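ORF 37 (Human herpesvirus 8 type M, PDB 3FHD) degrades DNA as an alkaline nuclease with endonuclease and exonuclease activity, processing branched viral DNA intermediates so that unit-length linear genomes can be packaged. Local coordinates at residues Lys263-Lys268 against Lys423-Thr428; Thr360-Tyr365 against Val461-Phe466; Phe238-Asp243 against Leu400-Ile405; Leu216-Glu221 against Phe244-Lys249. One frame throughout, in Å; residues are numbered along the deposited sequence.

Contact 1: residues Lys263-Lys268 against Lys423-Thr428; sequences KVYEIK and KYYIAT. With MG (magnesium ion), chain E.
K263 crosses the Y425 ring at its edge, CB near the ring plane, and a bend at chi4 (-58°) brings NZ to Y425 OH, a hydrogen bond of 2.7 Å. V264 turns to the other face of the sheet, where its CB packs 3.6 Å from CD1 of Y424. Its backbone pairs in parallel fashion: V264 N donates to K423 O, while V264 O accepts from Y425 N. Y265 returns to the face of K263 and forms an offset stack with Y425, the ring centroids 4.8 Å apart and the planes inclined by 23°; CD2 of Y425 sits over one face of the Y265 ring, displaced toward its rim. The hydroxyl of Y265 is bonded to H218.

At E266, N binds Y425 O and O receives A427 N. Its CG lies anti to the backbone N (chi1 173°), and the bend at chi2 turns the carboxylate toward the metal. OE2 binds magnesium at 2.4 Å and also takes a hydrogen bond from K268 NZ, 2.9 Å away, which arrives from above the carboxylate plane. I267 presents its carbonyl O to the same metal and sets CG1 against A427 CB. K268 N donates to A427 O, and the pairing continues through G429. With D243 supplying the third protein ligand, E266, I267 and K268 mark the metal-binding strand of the PD-(D/E)XK nuclease core.

Contact 2: residues Thr360-Tyr365 against Val461-Phe466; sequences TESDVY and VTPVYF
T360, in the loop before strand 362-367, meets P463 near the end of the antiparallel partner strand in the mixed sheet of the PD-(D/E)XK fold, and the contact shows how pairing at a strand end gives way to side-chain contacts. The tight part is the hydrogen-bonded pair D363 and V461. D363 N donates to V461 O and V461 N to D363 O, both at 2.9 Å; the second bond is the straighter, at 170° against 148°, and both donors lie in the plane of the carbonyl they meet. D363 OD1 forms salt bridges with K384 and R382. V461 is buried and extends CG2 to CE2 of Y365, 3.9 Å away, while its neighbour in the next strand, Y425, packs on it from the other direction along the sheet. Next to this pair the hydroxyls of S362 and T462 approach to 2.7 Å between their OG and OG1 atoms, and S362 OG is further bonded to the carbonyl of L387, tying the position to strand 379-389.

Toward the partly exposed end the backbones no longer pair and the side chains do the work. The ring of P463 lies against the chain of 360-361, its CG 3.5 Å from T360 O and its CD close to E361 O. Y465 crosses T360 at about a right angle. With chi1 at -39°, T360 keeps OG1 anti to its own carbonyl carbon, and this oxygen shares a 2.7 Å hydrogen bond with Y465 OH in which either hydroxyl could be the donor.

Contact 3: residues Phe238-Asp243 against Leu400-Ile405; sequences FGVSLD and LLQSSI. With MG (magnesium ion), chain E; SO4 (sulfate ion), chain B.
V240 is wedged against the helix by both of its methyl groups. CG1 lies 3.8 Å from Q402 CA and near L401 CG; CG2, set between backbone N and carbonyl carbon by a CG1 torsion of -53°, meets CB and CG2 of I405 as the two side chains slide past each other in opposite directions. F238 adds a second apolar touch, its CD1 3.9 Å from L401 CD1. Further along, L242 brings CD2 against CB and OE1 of Q402. Strand and helix run nearly perpendicular, at 101°, with no direct hydrogen bond between them; a water accepts from D243 N and lies 2.7 Å from Q402 OE1.

The segment runs into the metal site of the PD-(D/E)XK fold: D243 OD2 binds magnesium at 2.4 Å, beside E266 and the carbonyl of I267. Q402, extended beyond CG, has its NE2 hydrogen-bonded to OE1 of E266, so one helix residue holds a metal-ligand carboxylate directly and lies beside the water on the D243 backbone. S241 N and OG both donate to a sulfate, probably from the crystallisation liquor, N 3.1 Å from its O3 and OG 2.8 Å from its O4; R161, S167 and S168 also bond this anion.

Contact 4: residues Leu216-Glu221 against Phe244-Lys249; sequences LLHPDE and FAANVK
The backbone of H218-E221 folds into a type I beta turn just after helix 203-217, and across from it the chain turns a corner at A246 and N247. The central contact is a CH-pi interaction: the methyl CB of A246 stands over the centre of the H218 imidazole, 3.5 Å from the centroid and 6° off the ring normal. The same ring brings CD2 to the edge of F244, 4.0 Å from its CE2. Two polar contacts fix the rotation of the imidazole. ND1 donates to E221 OE1 within the turn, at 3.1 Å and an almost linear 173°; the carboxylate oxygen lies in the ring plane, although the nitrogen approaches from above the carboxylate plane. The second partner, at NE2, is Y265 OH. A His-carboxylate pair of this kind would tend to make the imidazole more basic.

E221 also uses its second oxygen. The chain, extended beyond CG, carries OE2 toward N247 ND2, with the carboxylate and amide planes 67° apart; this hydrogen bond is bent and weak, and the closeness of the two atoms is doubtful.

H218 packs on K263 and F244 touches I267, both on strand 262-269. The contact therefore joins the C-terminal end of helix 203-217 to edge strand 244-245 and the strand beside it, while V248 and K249 lead on into the small two-stranded sheet with 256-259.

Three of the four contacts share the central mixed sheet, in which strands 244-245, 262-269, 423-432, 455-464 and 362-367 lie side by side in that order. Contacts 4, 1 and 2 thus follow one another across it: the centre of contact 1 is about 12 Å from that of contact 4 and about 9 Å from that of contact 2. Contact 3, its centre about 12 Å from that of contact 1, packs helix 394-412 against the segment leading into strand 244-245. Along the chain, contact 4 closes before contacts 1 and 2 open, whereas contact 3 crosses each of the others. Contacts 1 and 3 meet at the magnesium, so the metal site of this nuclease is assembled from sequence-distant pieces brought together by sheet and helix.

Contact 1: residues Lys263-Lys268 against Lys423-Thr428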
loop_
_atom_site.group_PDB
_atom_site.type_symbol
_atom_site.label_atom_id
_atom_site.label_comp_id
_atom_site.label_asym_id
_atom_site.label_seq_id
_atom_site.Cartn_x
_atom_site.Cartn_y
_atom_site.Cartn_z
ATOM N N LYS A 263 1.438 5.972 13.547
ATOM C CA LYS A 263 2.502 6.343 12.622
ATOM C C LYS A 263 2.501 5.305 11.509
ATOM O O LYS A 263 2.609 4.118 11.771
ATOM C CB LYS A 263 3.859 6.384 13.312
ATOM C CG LYS A 263 4.035 7.533 14.336
ATOM C CD LYS A 263 5.454 7.540 14.916
ATOM C CE LYS A 263 5.725 8.757 15.813
ATOM N NZ LYS A 263 5.511 10.040 15.066
ATOM N N VAL A 264 2.333 5.750 10.281
ATOM C CA VAL A 264 2.200 4.792 9.162
ATOM C C VAL A 264 3.470 4.822 8.292
ATOM O O VAL A 264 3.892 5.899 7.850
ATOM C CB VAL A 264 0.878 5.038 8.345
ATOM C CG1 VAL A 264 0.789 4.089 7.144
ATOM C CG2 VAL A 264 -0.358 4.908 9.279
ATOM N N TYR A 265 4.053 3.645 7.992
ATOM C CA TYR A 265 5.278 3.578 7.167
ATOM C C TYR A 265 5.126 2.752 5.871
ATOM O O TYR A 265 4.623 1.616 5.907
ATOM C CB TYR A 265 6.470 2.982 7.956
ATOM C CG TYR A 265 6.886 3.684 9.237
ATOM C CD1 TYR A 265 8.114 4.341 9.328
ATOM C CD2 TYR A 265 6.074 3.637 10.385
ATOM C CE1 TYR A 265 8.503 4.968 10.528
ATOM C CE2 TYR A 265 6.460 4.237 11.576
ATOM C CZ TYR A 265 7.668 4.904 11.643
ATOM O OH TYR A 265 8.037 5.520 12.814
ATOM N N GLU A 266 5.493 3.356 4.742
ATOM C CA GLU A 266 5.649 2.657 3.484
ATOM C C GLU A 266 7.147 2.260 3.349
ATOM O O GLU A 266 8.003 3.116 3.388
ATOM C CB GLU A 266 5.197 3.555 2.334
ATOM C CG GLU A 266 5.454 3.016 0.934
ATOM C CD GLU A 266 4.884 1.607 0.675
ATOM O OE1 GLU A 266 3.733 1.259 1.082
ATOM O OE2 GLU A 266 5.592 0.849 -0.004
ATOM N N ILE A 267 7.420 0.973 3.177
ATOM C CA ILE A 267 8.804 0.462 3.190
ATOM C C ILE A 267 9.319 0.291 1.754
ATOM O O ILE A 267 8.606 -0.244 0.925
ATOM C CB ILE A 267 8.880 -0.865 3.994
ATOM C CG1 ILE A 267 8.699 -0.587 5.484
ATOM C CG2 ILE A 267 10.218 -1.649 3.716
ATOM C CD1 ILE A 267 8.254 -1.771 6.279
ATOM N N LYS A 268 10.526 0.794 1.448
ATOM C CA LYS A 268 11.171 0.578 0.125
ATOM C C LYS A 268 12.599 0.059 0.359
ATOM O O LYS A 268 13.202 0.398 1.365
ATOM C CB LYS A 268 11.275 1.896 -0.673
ATOM C CG LYS A 268 9.937 2.597 -0.927
ATOM C CD LYS A 268 9.062 1.699 -1.811
ATOM C CE LYS A 268 7.678 2.311 -1.980
ATOM N NZ LYS A 268 6.743 1.358 -2.617
ATOM N N LYS A 423 0.668 10.395 11.344
ATOM C CA LYS A 423 1.861 10.817 10.616
ATOM C C LYS A 423 2.351 9.694 9.688
ATOM O O LYS A 423 2.229 8.515 10.035
ATOM C CB LYS A 423 2.969 11.244 11.598
ATOM C CG LYS A 423 2.554 12.330 12.559
ATOM C CD LYS A 423 2.555 13.711 11.916
ATOM C CE LYS A 423 2.154 14.806 12.915
ATOM N NZ LYS A 423 0.693 14.745 13.356
ATOM N N TYR A 424 2.877 10.086 8.524
ATOM C CA TYR A 424 3.266 9.172 7.413
ATOM C C TYR A 424 4.747 9.285 7.110
ATOM O O TYR A 424 5.347 10.373 7.235
ATOM C CB TYR A 424 2.429 9.440 6.148
ATOM C CG TYR A 424 0.963 9.348 6.464
ATOM C CD1 TYR A 424 0.312 8.097 6.512
ATOM C CD2 TYR A 424 0.247 10.509 6.823
ATOM C CE1 TYR A 424 -1.038 8.031 6.883
ATOM C CE2 TYR A 424 -1.103 10.444 7.180
ATOM C CZ TYR A 424 -1.730 9.215 7.224
ATOM O OH TYR A 424 -3.069 9.185 7.576
ATOM N N TYR A 425 5.341 8.159 6.730
ATOM C CA TYR A 425 6.786 8.078 6.471
ATOM C C TYR A 425 7.082 7.102 5.350
ATOM O O TYR A 425 6.334 6.132 5.119
ATOM C CB TYR A 425 7.535 7.580 7.713
ATOM C CG TYR A 425 7.250 8.368 8.985
ATOM C CD1 TYR A 425 8.006 9.493 9.328
ATOM C CD2 TYR A 425 6.217 7.982 9.822
ATOM C CE1 TYR A 425 7.725 10.219 10.513
ATOM C CE2 TYR A 425 5.924 8.671 10.979
ATOM C CZ TYR A 425 6.674 9.789 11.329
ATOM O OH TYR A 425 6.338 10.446 12.492
ATOM N N ILE A 426 8.184 7.363 4.645
ATOM C CA ILE A 426 8.790 6.343 3.816
ATOM C C ILE A 426 10.026 5.855 4.559
ATOM O O ILE A 426 10.885 6.657 4.948
ATOM C CB ILE A 426 9.157 6.862 2.433
ATOM C CG1 ILE A 426 7.885 7.233 1.650
ATOM C CG2 ILE A 426 9.992 5.815 1.658
ATOM C CD1 ILE A 426 8.153 8.229 0.489
ATOM N N ALA A 427 10.083 4.532 4.764
ATOM C CA ALA A 427 11.220 3.876 5.414
ATOM C C ALA A 427 12.050 3.148 4.350
ATOM O O ALA A 427 11.605 2.161 3.798
ATOM C CB ALA A 427 10.738 2.901 6.444
ATOM N N THR A 428 13.273 3.628 4.123
ATOM C CA THR A 428 14.130 3.127 3.066
ATOM C C THR A 428 15.244 2.309 3.690
ATOM O O THR A 428 15.996 2.843 4.506
ATOM C CB THR A 428 14.764 4.298 2.280
ATOM O OG1 THR A 428 13.746 5.036 1.584
ATOM C CG2 THR A 428 15.736 3.779 1.249
HETATM MG MG MG E . 6.575 -1.299 0.281
#

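Contact 2: residues Thr360-Tyr365 against Val461-Phe466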
loop_
_atom_site.group_PDB
_atom_site.type_symbol
_atom_site.label_atom_id
_atom_site.label_comp_id
_atom_site.label_asym_id
_atom_site.label_seq_id
_atom_site.Cartn_x
_atom_site.Cartn_y
_atom_site.Cartn_z
ATOM N N THR A 360 10.587 19.338 8.083
ATOM C CA THR A 360 10.959 18.200 8.944
ATOM C C THR A 360 11.961 17.307 8.232
ATOM O O THR A 360 11.655 16.735 7.173
ATOM C CB THR A 360 9.741 17.321 9.329
ATOM O OG1 THR A 360 8.600 18.151 9.577
ATOM C CG2 THR A 360 10.043 16.458 10.567
ATOM N N GLU A 361 13.151 17.176 8.814
ATOM C CA GLU A 361 14.226 16.383 8.194
ATOM C C GLU A 361 14.086 14.862 8.357
ATOM O O GLU A 361 13.350 14.381 9.224
ATOM C CB GLU A 361 15.598 16.851 8.704
ATOM C CG GLU A 361 15.881 18.320 8.431
ATOM C CD GLU A 361 17.256 18.735 8.916
ATOM O OE1 GLU A 361 17.551 18.506 10.105
ATOM O OE2 GLU A 361 18.038 19.284 8.110
ATOM N N SER A 362 14.793 14.117 7.503
ATOM C CA SER A 362 14.858 12.653 7.579
ATOM C C SER A 362 15.732 12.196 8.753
ATOM O O SER A 362 16.703 12.856 9.090
ATOM C CB SER A 362 15.439 12.086 6.290
ATOM O OG SER A 362 14.521 12.151 5.224
ATOM N N ASP A 363 15.377 11.075 9.376
ATOM C CA ASP A 363 16.244 10.440 10.362
ATOM C C ASP A 363 17.070 9.367 9.671
ATOM O O ASP A 363 16.510 8.522 8.966
ATOM C CB ASP A 363 15.426 9.795 11.478
ATOM C CG ASP A 363 14.726 10.824 12.362
ATOM O OD1 ASP A 363 15.398 11.743 12.843
ATOM O OD2 ASP A 363 13.503 10.712 12.580
ATOM N N VAL A 364 18.389 9.389 9.874
ATOM C CA VAL A 364 19.237 8.326 9.322
ATOM C C VAL A 364 19.754 7.421 10.448
ATOM O O VAL A 364 20.277 7.917 11.413
ATOM C CB VAL A 364 20.417 8.908 8.512
ATOM C CG1 VAL A 364 21.287 7.776 7.966
ATOM C CG2 VAL A 364 19.884 9.788 7.382
ATOM N N TYR A 365 19.601 6.100 10.300
ATOM C CA TYR A 365 20.059 5.117 11.286
ATOM C C TYR A 365 21.151 4.264 10.670
ATOM O O TYR A 365 20.911 3.499 9.742
ATOM C CB TYR A 365 18.919 4.199 11.740
ATOM C CG TYR A 365 17.754 4.938 12.305
ATOM C CD1 TYR A 365 17.690 5.202 13.669
ATOM C CD2 TYR A 365 16.738 5.427 11.475
ATOM C CE1 TYR A 365 16.625 5.888 14.220
ATOM C CE2 TYR A 365 15.660 6.141 12.017
ATOM C CZ TYR A 365 15.634 6.373 13.403
ATOM O OH TYR A 365 14.595 7.066 13.988
ATOM N N VAL A 461 14.404 7.279 7.450
ATOM C CA VAL A 461 12.981 7.506 7.658
ATOM C C VAL A 461 12.704 8.950 7.270
ATOM O O VAL A 461 13.298 9.883 7.828
ATOM C CB VAL A 461 12.529 7.190 9.118
ATOM C CG1 VAL A 461 11.036 7.513 9.320
ATOM C CG2 VAL A 461 12.793 5.711 9.473
ATOM N N THR A 462 11.822 9.111 6.287
ATOM C CA THR A 462 11.485 10.390 5.699
ATOM C C THR A 462 9.985 10.675 5.911
ATOM O O THR A 462 9.147 9.884 5.463
ATOM C CB THR A 462 11.831 10.367 4.173
ATOM O OG1 THR A 462 13.235 10.084 4.003
ATOM C CG2 THR A 462 11.517 11.695 3.511
ATOM N N PRO A 463 9.642 11.794 6.598
ATOM C CA PRO A 463 8.241 12.226 6.760
ATOM C C PRO A 463 7.583 12.635 5.427
ATOM O O PRO A 463 8.278 13.069 4.484
ATOM C CB PRO A 463 8.341 13.436 7.716
ATOM C CG PRO A 463 9.708 13.899 7.624
ATOM C CD PRO A 463 10.571 12.701 7.300
ATOM N N VAL A 464 6.264 12.464 5.338
ATOM C CA VAL A 464 5.491 12.895 4.171
ATOM C C VAL A 464 4.217 13.599 4.686
ATOM O O VAL A 464 3.485 13.038 5.479
ATOM C CB VAL A 464 5.054 11.706 3.236
ATOM C CG1 VAL A 464 4.517 12.267 1.895
ATOM C CG2 VAL A 464 6.224 10.725 2.938
ATOM N N TYR A 465 3.995 14.834 4.240
ATOM C CA TYR A 465 2.808 15.625 4.600
ATOM C C TYR A 465 1.941 15.878 3.365
ATOM O O TYR A 465 2.480 15.986 2.261
ATOM C CB TYR A 465 3.219 16.946 5.261
ATOM C CG TYR A 465 4.130 16.775 6.474
ATOM C CD1 TYR A 465 3.604 16.571 7.748
ATOM C CD2 TYR A 465 5.516 16.809 6.335
ATOM C CE1 TYR A 465 4.456 16.413 8.864
ATOM C CE2 TYR A 465 6.364 16.637 7.424
ATOM C CZ TYR A 465 5.830 16.443 8.688
ATOM O OH TYR A 465 6.682 16.296 9.778
ATOM N N PHE A 466 0.613 15.968 3.554
ATOM C CA PHE A 466 -0.354 16.098 2.439
ATOM C C PHE A 466 -1.339 17.265 2.632
ATOM O O PHE A 466 -2.304 17.152 3.421
ATOM C CB PHE A 466 -1.137 14.794 2.192
ATOM C CG PHE A 466 -0.266 13.586 2.031
ATOM C CD1 PHE A 466 0.426 13.373 0.847
ATOM C CD2 PHE A 466 -0.122 12.677 3.083
ATOM C CE1 PHE A 466 1.266 12.260 0.725
ATOM C CE2 PHE A 466 0.693 11.569 2.967
ATOM C CZ PHE A 466 1.405 11.372 1.797
#

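Contact 3: residues Phe238-Asp243 against Leu400-Ile405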
loop_
_atom_site.group_PDB
_atom_site.type_symbol
_atom_site.label_atom_id
_atom_site.label_comp_id
_atom_site.label_asym_id
_atom_site.label_seq_id
_atom_site.Cartn_x
_atom_site.Cartn_y
_atom_site.Cartn_z
ATOM N N PHE A 238 -11.203 2.851 -4.629
ATOM C CA PHE A 238 -9.834 2.951 -4.114
ATOM C C PHE A 238 -9.581 1.904 -3.009
ATOM O O PHE A 238 -10.502 1.442 -2.337
ATOM C CB PHE A 238 -9.522 4.314 -3.508
ATOM C CG PHE A 238 -9.638 5.474 -4.448
ATOM C CD1 PHE A 238 -8.728 5.620 -5.498
ATOM C CD2 PHE A 238 -10.632 6.482 -4.239
ATOM C CE1 PHE A 238 -8.805 6.735 -6.370
ATOM C CE2 PHE A 238 -10.709 7.609 -5.110
ATOM C CZ PHE A 238 -9.808 7.709 -6.177
ATOM N N GLY A 239 -8.305 1.554 -2.824
ATOM C CA GLY A 239 -7.911 0.679 -1.730
ATOM C C GLY A 239 -6.400 0.632 -1.594
ATOM O O GLY A 239 -5.665 0.925 -2.553
ATOM N N VAL A 240 -5.929 0.249 -0.416
ATOM C CA VAL A 240 -4.512 0.132 -0.132
ATOM C C VAL A 240 -4.211 -1.095 0.752
ATOM O O VAL A 240 -5.105 -1.631 1.460
ATOM C CB VAL A 240 -3.930 1.396 0.572
ATOM C CG1 VAL A 240 -4.249 2.693 -0.200
ATOM C CG2 VAL A 240 -4.460 1.533 1.973
ATOM N N SER A 241 -2.963 -1.553 0.715
ATOM C CA SER A 241 -2.488 -2.343 1.854
ATOM C C SER A 241 -1.339 -1.523 2.467
ATOM O O SER A 241 -0.685 -0.729 1.765
ATOM C CB SER A 241 -2.034 -3.760 1.458
ATOM O OG SER A 241 -1.004 -3.680 0.500
ATOM N N LEU A 242 -1.119 -1.660 3.764
ATOM C CA LEU A 242 -0.047 -0.944 4.392
ATOM C C LEU A 242 1.110 -1.884 4.700
ATOM O O LEU A 242 0.892 -3.067 4.924
ATOM C CB LEU A 242 -0.529 -0.307 5.681
ATOM C CG LEU A 242 -1.758 0.649 5.635
ATOM C CD1 LEU A 242 -2.124 1.104 7.032
ATOM C CD2 LEU A 242 -1.514 1.868 4.730
ATOM N N ASP A 243 2.323 -1.351 4.744
ATOM C CA ASP A 243 3.470 -2.204 5.099
ATOM C C ASP A 243 3.576 -2.356 6.621
ATOM O O ASP A 243 3.742 -3.468 7.113
ATOM C CB ASP A 243 4.779 -1.628 4.541
ATOM C CG ASP A 243 4.804 -1.576 3.024
ATOM O OD1 ASP A 243 3.949 -2.208 2.380
ATOM O OD2 ASP A 243 5.684 -0.912 2.469
ATOM N N LEU A 400 0.135 9.173 -0.252
ATOM C CA LEU A 400 -1.013 10.088 -0.298
ATOM C C LEU A 400 -2.293 9.254 -0.259
ATOM O O LEU A 400 -3.187 9.539 0.554
ATOM C CB LEU A 400 -0.980 10.967 -1.572
ATOM C CG LEU A 400 -1.983 12.133 -1.579
ATOM C CD1 LEU A 400 -1.468 13.322 -2.413
ATOM C CD2 LEU A 400 -3.362 11.708 -2.006
ATOM N N LEU A 401 -2.408 8.272 -1.152
ATOM C CA LEU A 401 -3.610 7.407 -1.095
ATOM C C LEU A 401 -3.761 6.592 0.208
ATOM O O LEU A 401 -4.875 6.435 0.707
ATOM C CB LEU A 401 -3.731 6.489 -2.318
ATOM C CG LEU A 401 -5.069 5.728 -2.444
ATOM C CD1 LEU A 401 -6.288 6.717 -2.637
ATOM C CD2 LEU A 401 -5.027 4.685 -3.611
ATOM N N GLN A 402 -2.656 6.049 0.741
ATOM C CA GLN A 402 -2.706 5.352 2.010
ATOM C C GLN A 402 -3.183 6.301 3.110
ATOM O O GLN A 402 -3.974 5.880 3.968
ATOM C CB GLN A 402 -1.348 4.741 2.411
ATOM C CG GLN A 402 -0.793 3.768 1.415
ATOM C CD GLN A 402 0.601 3.261 1.770
ATOM O OE1 GLN A 402 1.137 3.553 2.833
ATOM N NE2 GLN A 402 1.171 2.499 0.867
ATOM N N SER A 403 -2.753 7.560 3.106
ATOM C CA SER A 403 -3.271 8.500 4.092
ATOM C C SER A 403 -4.802 8.706 3.986
ATOM O O SER A 403 -5.493 8.778 4.997
ATOM C CB SER A 403 -2.544 9.894 4.077
ATOM O OG SER A 403 -2.896 10.673 2.933
ATOM N N SER A 404 -5.319 8.802 2.764
ATOM C CA SER A 404 -6.747 9.025 2.527
ATOM C C SER A 404 -7.586 7.838 3.037
ATOM O O SER A 404 -8.644 8.051 3.677
ATOM C CB SER A 404 -6.991 9.213 1.020
ATOM O OG SER A 404 -6.386 10.436 0.618
ATOM N N ILE A 405 -7.103 6.616 2.783
ATOM C CA ILE A 405 -7.803 5.409 3.233
ATOM C C ILE A 405 -7.723 5.254 4.751
ATOM O O ILE A 405 -8.743 4.992 5.393
ATOM C CB ILE A 405 -7.368 4.115 2.526
ATOM C CG1 ILE A 405 -7.714 4.159 1.012
ATOM C CG2 ILE A 405 -7.926 2.843 3.279
ATOM C CD1 ILE A 405 -9.185 4.366 0.727
HETATM MG MG MG E . 6.575 -1.299 0.281
HETATM S S SO4 B . -0.937 -1.324 -2.525
HETATM O O1 SO4 B . -1.144 -1.217 -3.961
HETATM O O2 SO4 B . 0.472 -1.047 -2.227
HETATM O O3 SO4 B . -1.791 -0.323 -1.920
HETATM O O4 SO4 B . -1.396 -2.607 -2.060
HETATM O O HOH W 1 2.418 1.500 4.117
#

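Contact 4: residues Leu216-Glu221 against Phe244-Lys249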
loop_
_atom_site.group_PDB
_atom_site.type_symbol
_atom_site.label_atom_id
_atom_site.label_comp_id
_atom_site.label_asym_id
_atom_site.label_seq_id
_atom_site.Cartn_x
_atom_site.Cartn_y
_atom_site.Cartn_z
ATOM N N LEU A 216 13.461 -1.746 16.771
ATOM C CA LEU A 216 14.430 -0.697 17.107
ATOM C C LEU A 216 13.850 0.694 17.230
ATOM O O LEU A 216 14.367 1.504 18.000
ATOM C CB LEU A 216 15.635 -0.707 16.154
ATOM C CG LEU A 216 16.362 -2.046 15.926
ATOM C CD1 LEU A 216 17.489 -1.869 14.928
ATOM C CD2 LEU A 216 16.901 -2.681 17.227
ATOM N N LEU A 217 12.783 0.978 16.494
ATOM C CA LEU A 217 12.137 2.301 16.548
ATOM C C LEU A 217 10.908 2.320 17.439
ATOM O O LEU A 217 10.594 3.341 18.023
ATOM C CB LEU A 217 11.744 2.804 15.144
ATOM C CG LEU A 217 12.750 3.672 14.373
ATOM C CD1 LEU A 217 14.096 2.966 14.210
ATOM C CD2 LEU A 217 12.182 4.064 12.986
ATOM N N HIS A 218 10.192 1.204 17.518
ATOM C CA HIS A 218 8.947 1.188 18.285
ATOM C C HIS A 218 8.886 -0.001 19.259
ATOM O O HIS A 218 7.912 -0.752 19.274
ATOM C CB HIS A 218 7.748 1.221 17.326
ATOM C CG HIS A 218 7.692 2.448 16.468
ATOM N ND1 HIS A 218 7.277 3.673 16.945
ATOM C CD2 HIS A 218 7.977 2.633 15.154
ATOM C CE1 HIS A 218 7.313 4.561 15.966
ATOM N NE2 HIS A 218 7.732 3.955 14.868
ATOM N N PRO A 219 9.931 -0.165 20.090
ATOM C CA PRO A 219 9.999 -1.369 20.919
ATOM C C PRO A 219 8.952 -1.353 22.042
ATOM O O PRO A 219 8.528 -2.413 22.494
ATOM C CB PRO A 219 11.416 -1.315 21.499
ATOM C CG PRO A 219 11.731 0.151 21.581
ATOM C CD PRO A 219 11.066 0.741 20.333
ATOM N N ASP A 220 8.540 -0.149 22.439
ATOM C CA ASP A 220 7.655 0.089 23.583
ATOM C C ASP A 220 6.203 0.291 23.179
ATOM O O ASP A 220 5.390 0.759 23.978
ATOM C CB ASP A 220 8.119 1.334 24.349
ATOM C CG ASP A 220 9.399 1.102 25.142
ATOM O OD1 ASP A 220 9.891 -0.050 25.225
ATOM O OD2 ASP A 220 9.919 2.090 25.696
ATOM N N GLU A 221 5.876 -0.041 21.938
ATOM C CA GLU A 221 4.545 0.265 21.421
ATOM C C GLU A 221 3.858 -0.934 20.812
ATOM O O GLU A 221 4.505 -1.920 20.435
ATOM C CB GLU A 221 4.613 1.411 20.406
ATOM C CG GLU A 221 5.339 2.639 20.946
ATOM C CD GLU A 221 5.565 3.704 19.903
ATOM O OE1 GLU A 221 6.651 4.329 19.924
ATOM O OE2 GLU A 221 4.656 3.913 19.065
ATOM N N PHE A 244 3.526 -1.245 7.351
ATOM C CA PHE A 244 3.749 -1.244 8.809
ATOM C C PHE A 244 3.097 -0.035 9.463
ATOM O O PHE A 244 3.102 1.040 8.877
ATOM C CB PHE A 244 5.267 -1.170 9.058
ATOM C CG PHE A 244 5.647 -1.101 10.513
ATOM C CD1 PHE A 244 5.691 -2.246 11.291
ATOM C CD2 PHE A 244 5.949 0.119 11.107
ATOM C CE1 PHE A 244 6.048 -2.153 12.681
ATOM C CE2 PHE A 244 6.280 0.212 12.467
ATOM C CZ PHE A 244 6.343 -0.924 13.243
ATOM N N ALA A 245 2.578 -0.196 10.693
ATOM C CA ALA A 245 2.085 0.938 11.469
ATOM C C ALA A 245 2.389 0.751 12.941
ATOM O O ALA A 245 2.352 -0.379 13.477
ATOM C CB ALA A 245 0.602 1.148 11.245
ATOM N N ALA A 246 2.703 1.861 13.586
ATOM C CA ALA A 246 2.907 1.872 15.036
ATOM C C ALA A 246 1.709 2.564 15.703
ATOM O O ALA A 246 1.110 3.479 15.122
ATOM C CB ALA A 246 4.236 2.574 15.371
ATOM N N ASN A 247 1.334 2.113 16.905
ATOM C CA ASN A 247 0.049 2.520 17.567
ATOM C C ASN A 247 -1.249 2.076 16.866
ATOM O O ASN A 247 -2.192 2.863 16.720
ATOM C CB ASN A 247 -0.021 4.042 17.799
ATOM C CG ASN A 247 1.048 4.552 18.754
ATOM O OD1 ASN A 247 0.736 5.050 19.839
ATOM N ND2 ASN A 247 2.307 4.460 18.348
ATOM N N VAL A 248 -1.291 0.836 16.393
ATOM C CA VAL A 248 -2.472 0.300 15.710
ATOM C C VAL A 248 -2.709 -1.065 16.311
ATOM O O VAL A 248 -1.760 -1.818 16.535
ATOM C CB VAL A 248 -2.313 0.173 14.163
ATOM C CG1 VAL A 248 -3.626 -0.353 13.496
ATOM C CG2 VAL A 248 -1.944 1.514 13.548
ATOM N N LYS A 249 -3.980 -1.367 16.580
ATOM C CA LYS A 249 -4.377 -2.569 17.323
ATOM C C LYS A 249 -5.638 -3.231 16.752
ATOM O O LYS A 249 -6.345 -2.643 15.939
ATOM C CB LYS A 249 -4.572 -2.231 18.812
ATOM C CG LYS A 249 -5.048 -0.819 19.060
ATOM C CD LYS A 249 -5.248 -0.558 20.533
ATOM C CE LYS A 249 -6.332 0.490 20.731
ATOM N NZ LYS A 249 -7.024 0.311 22.049
#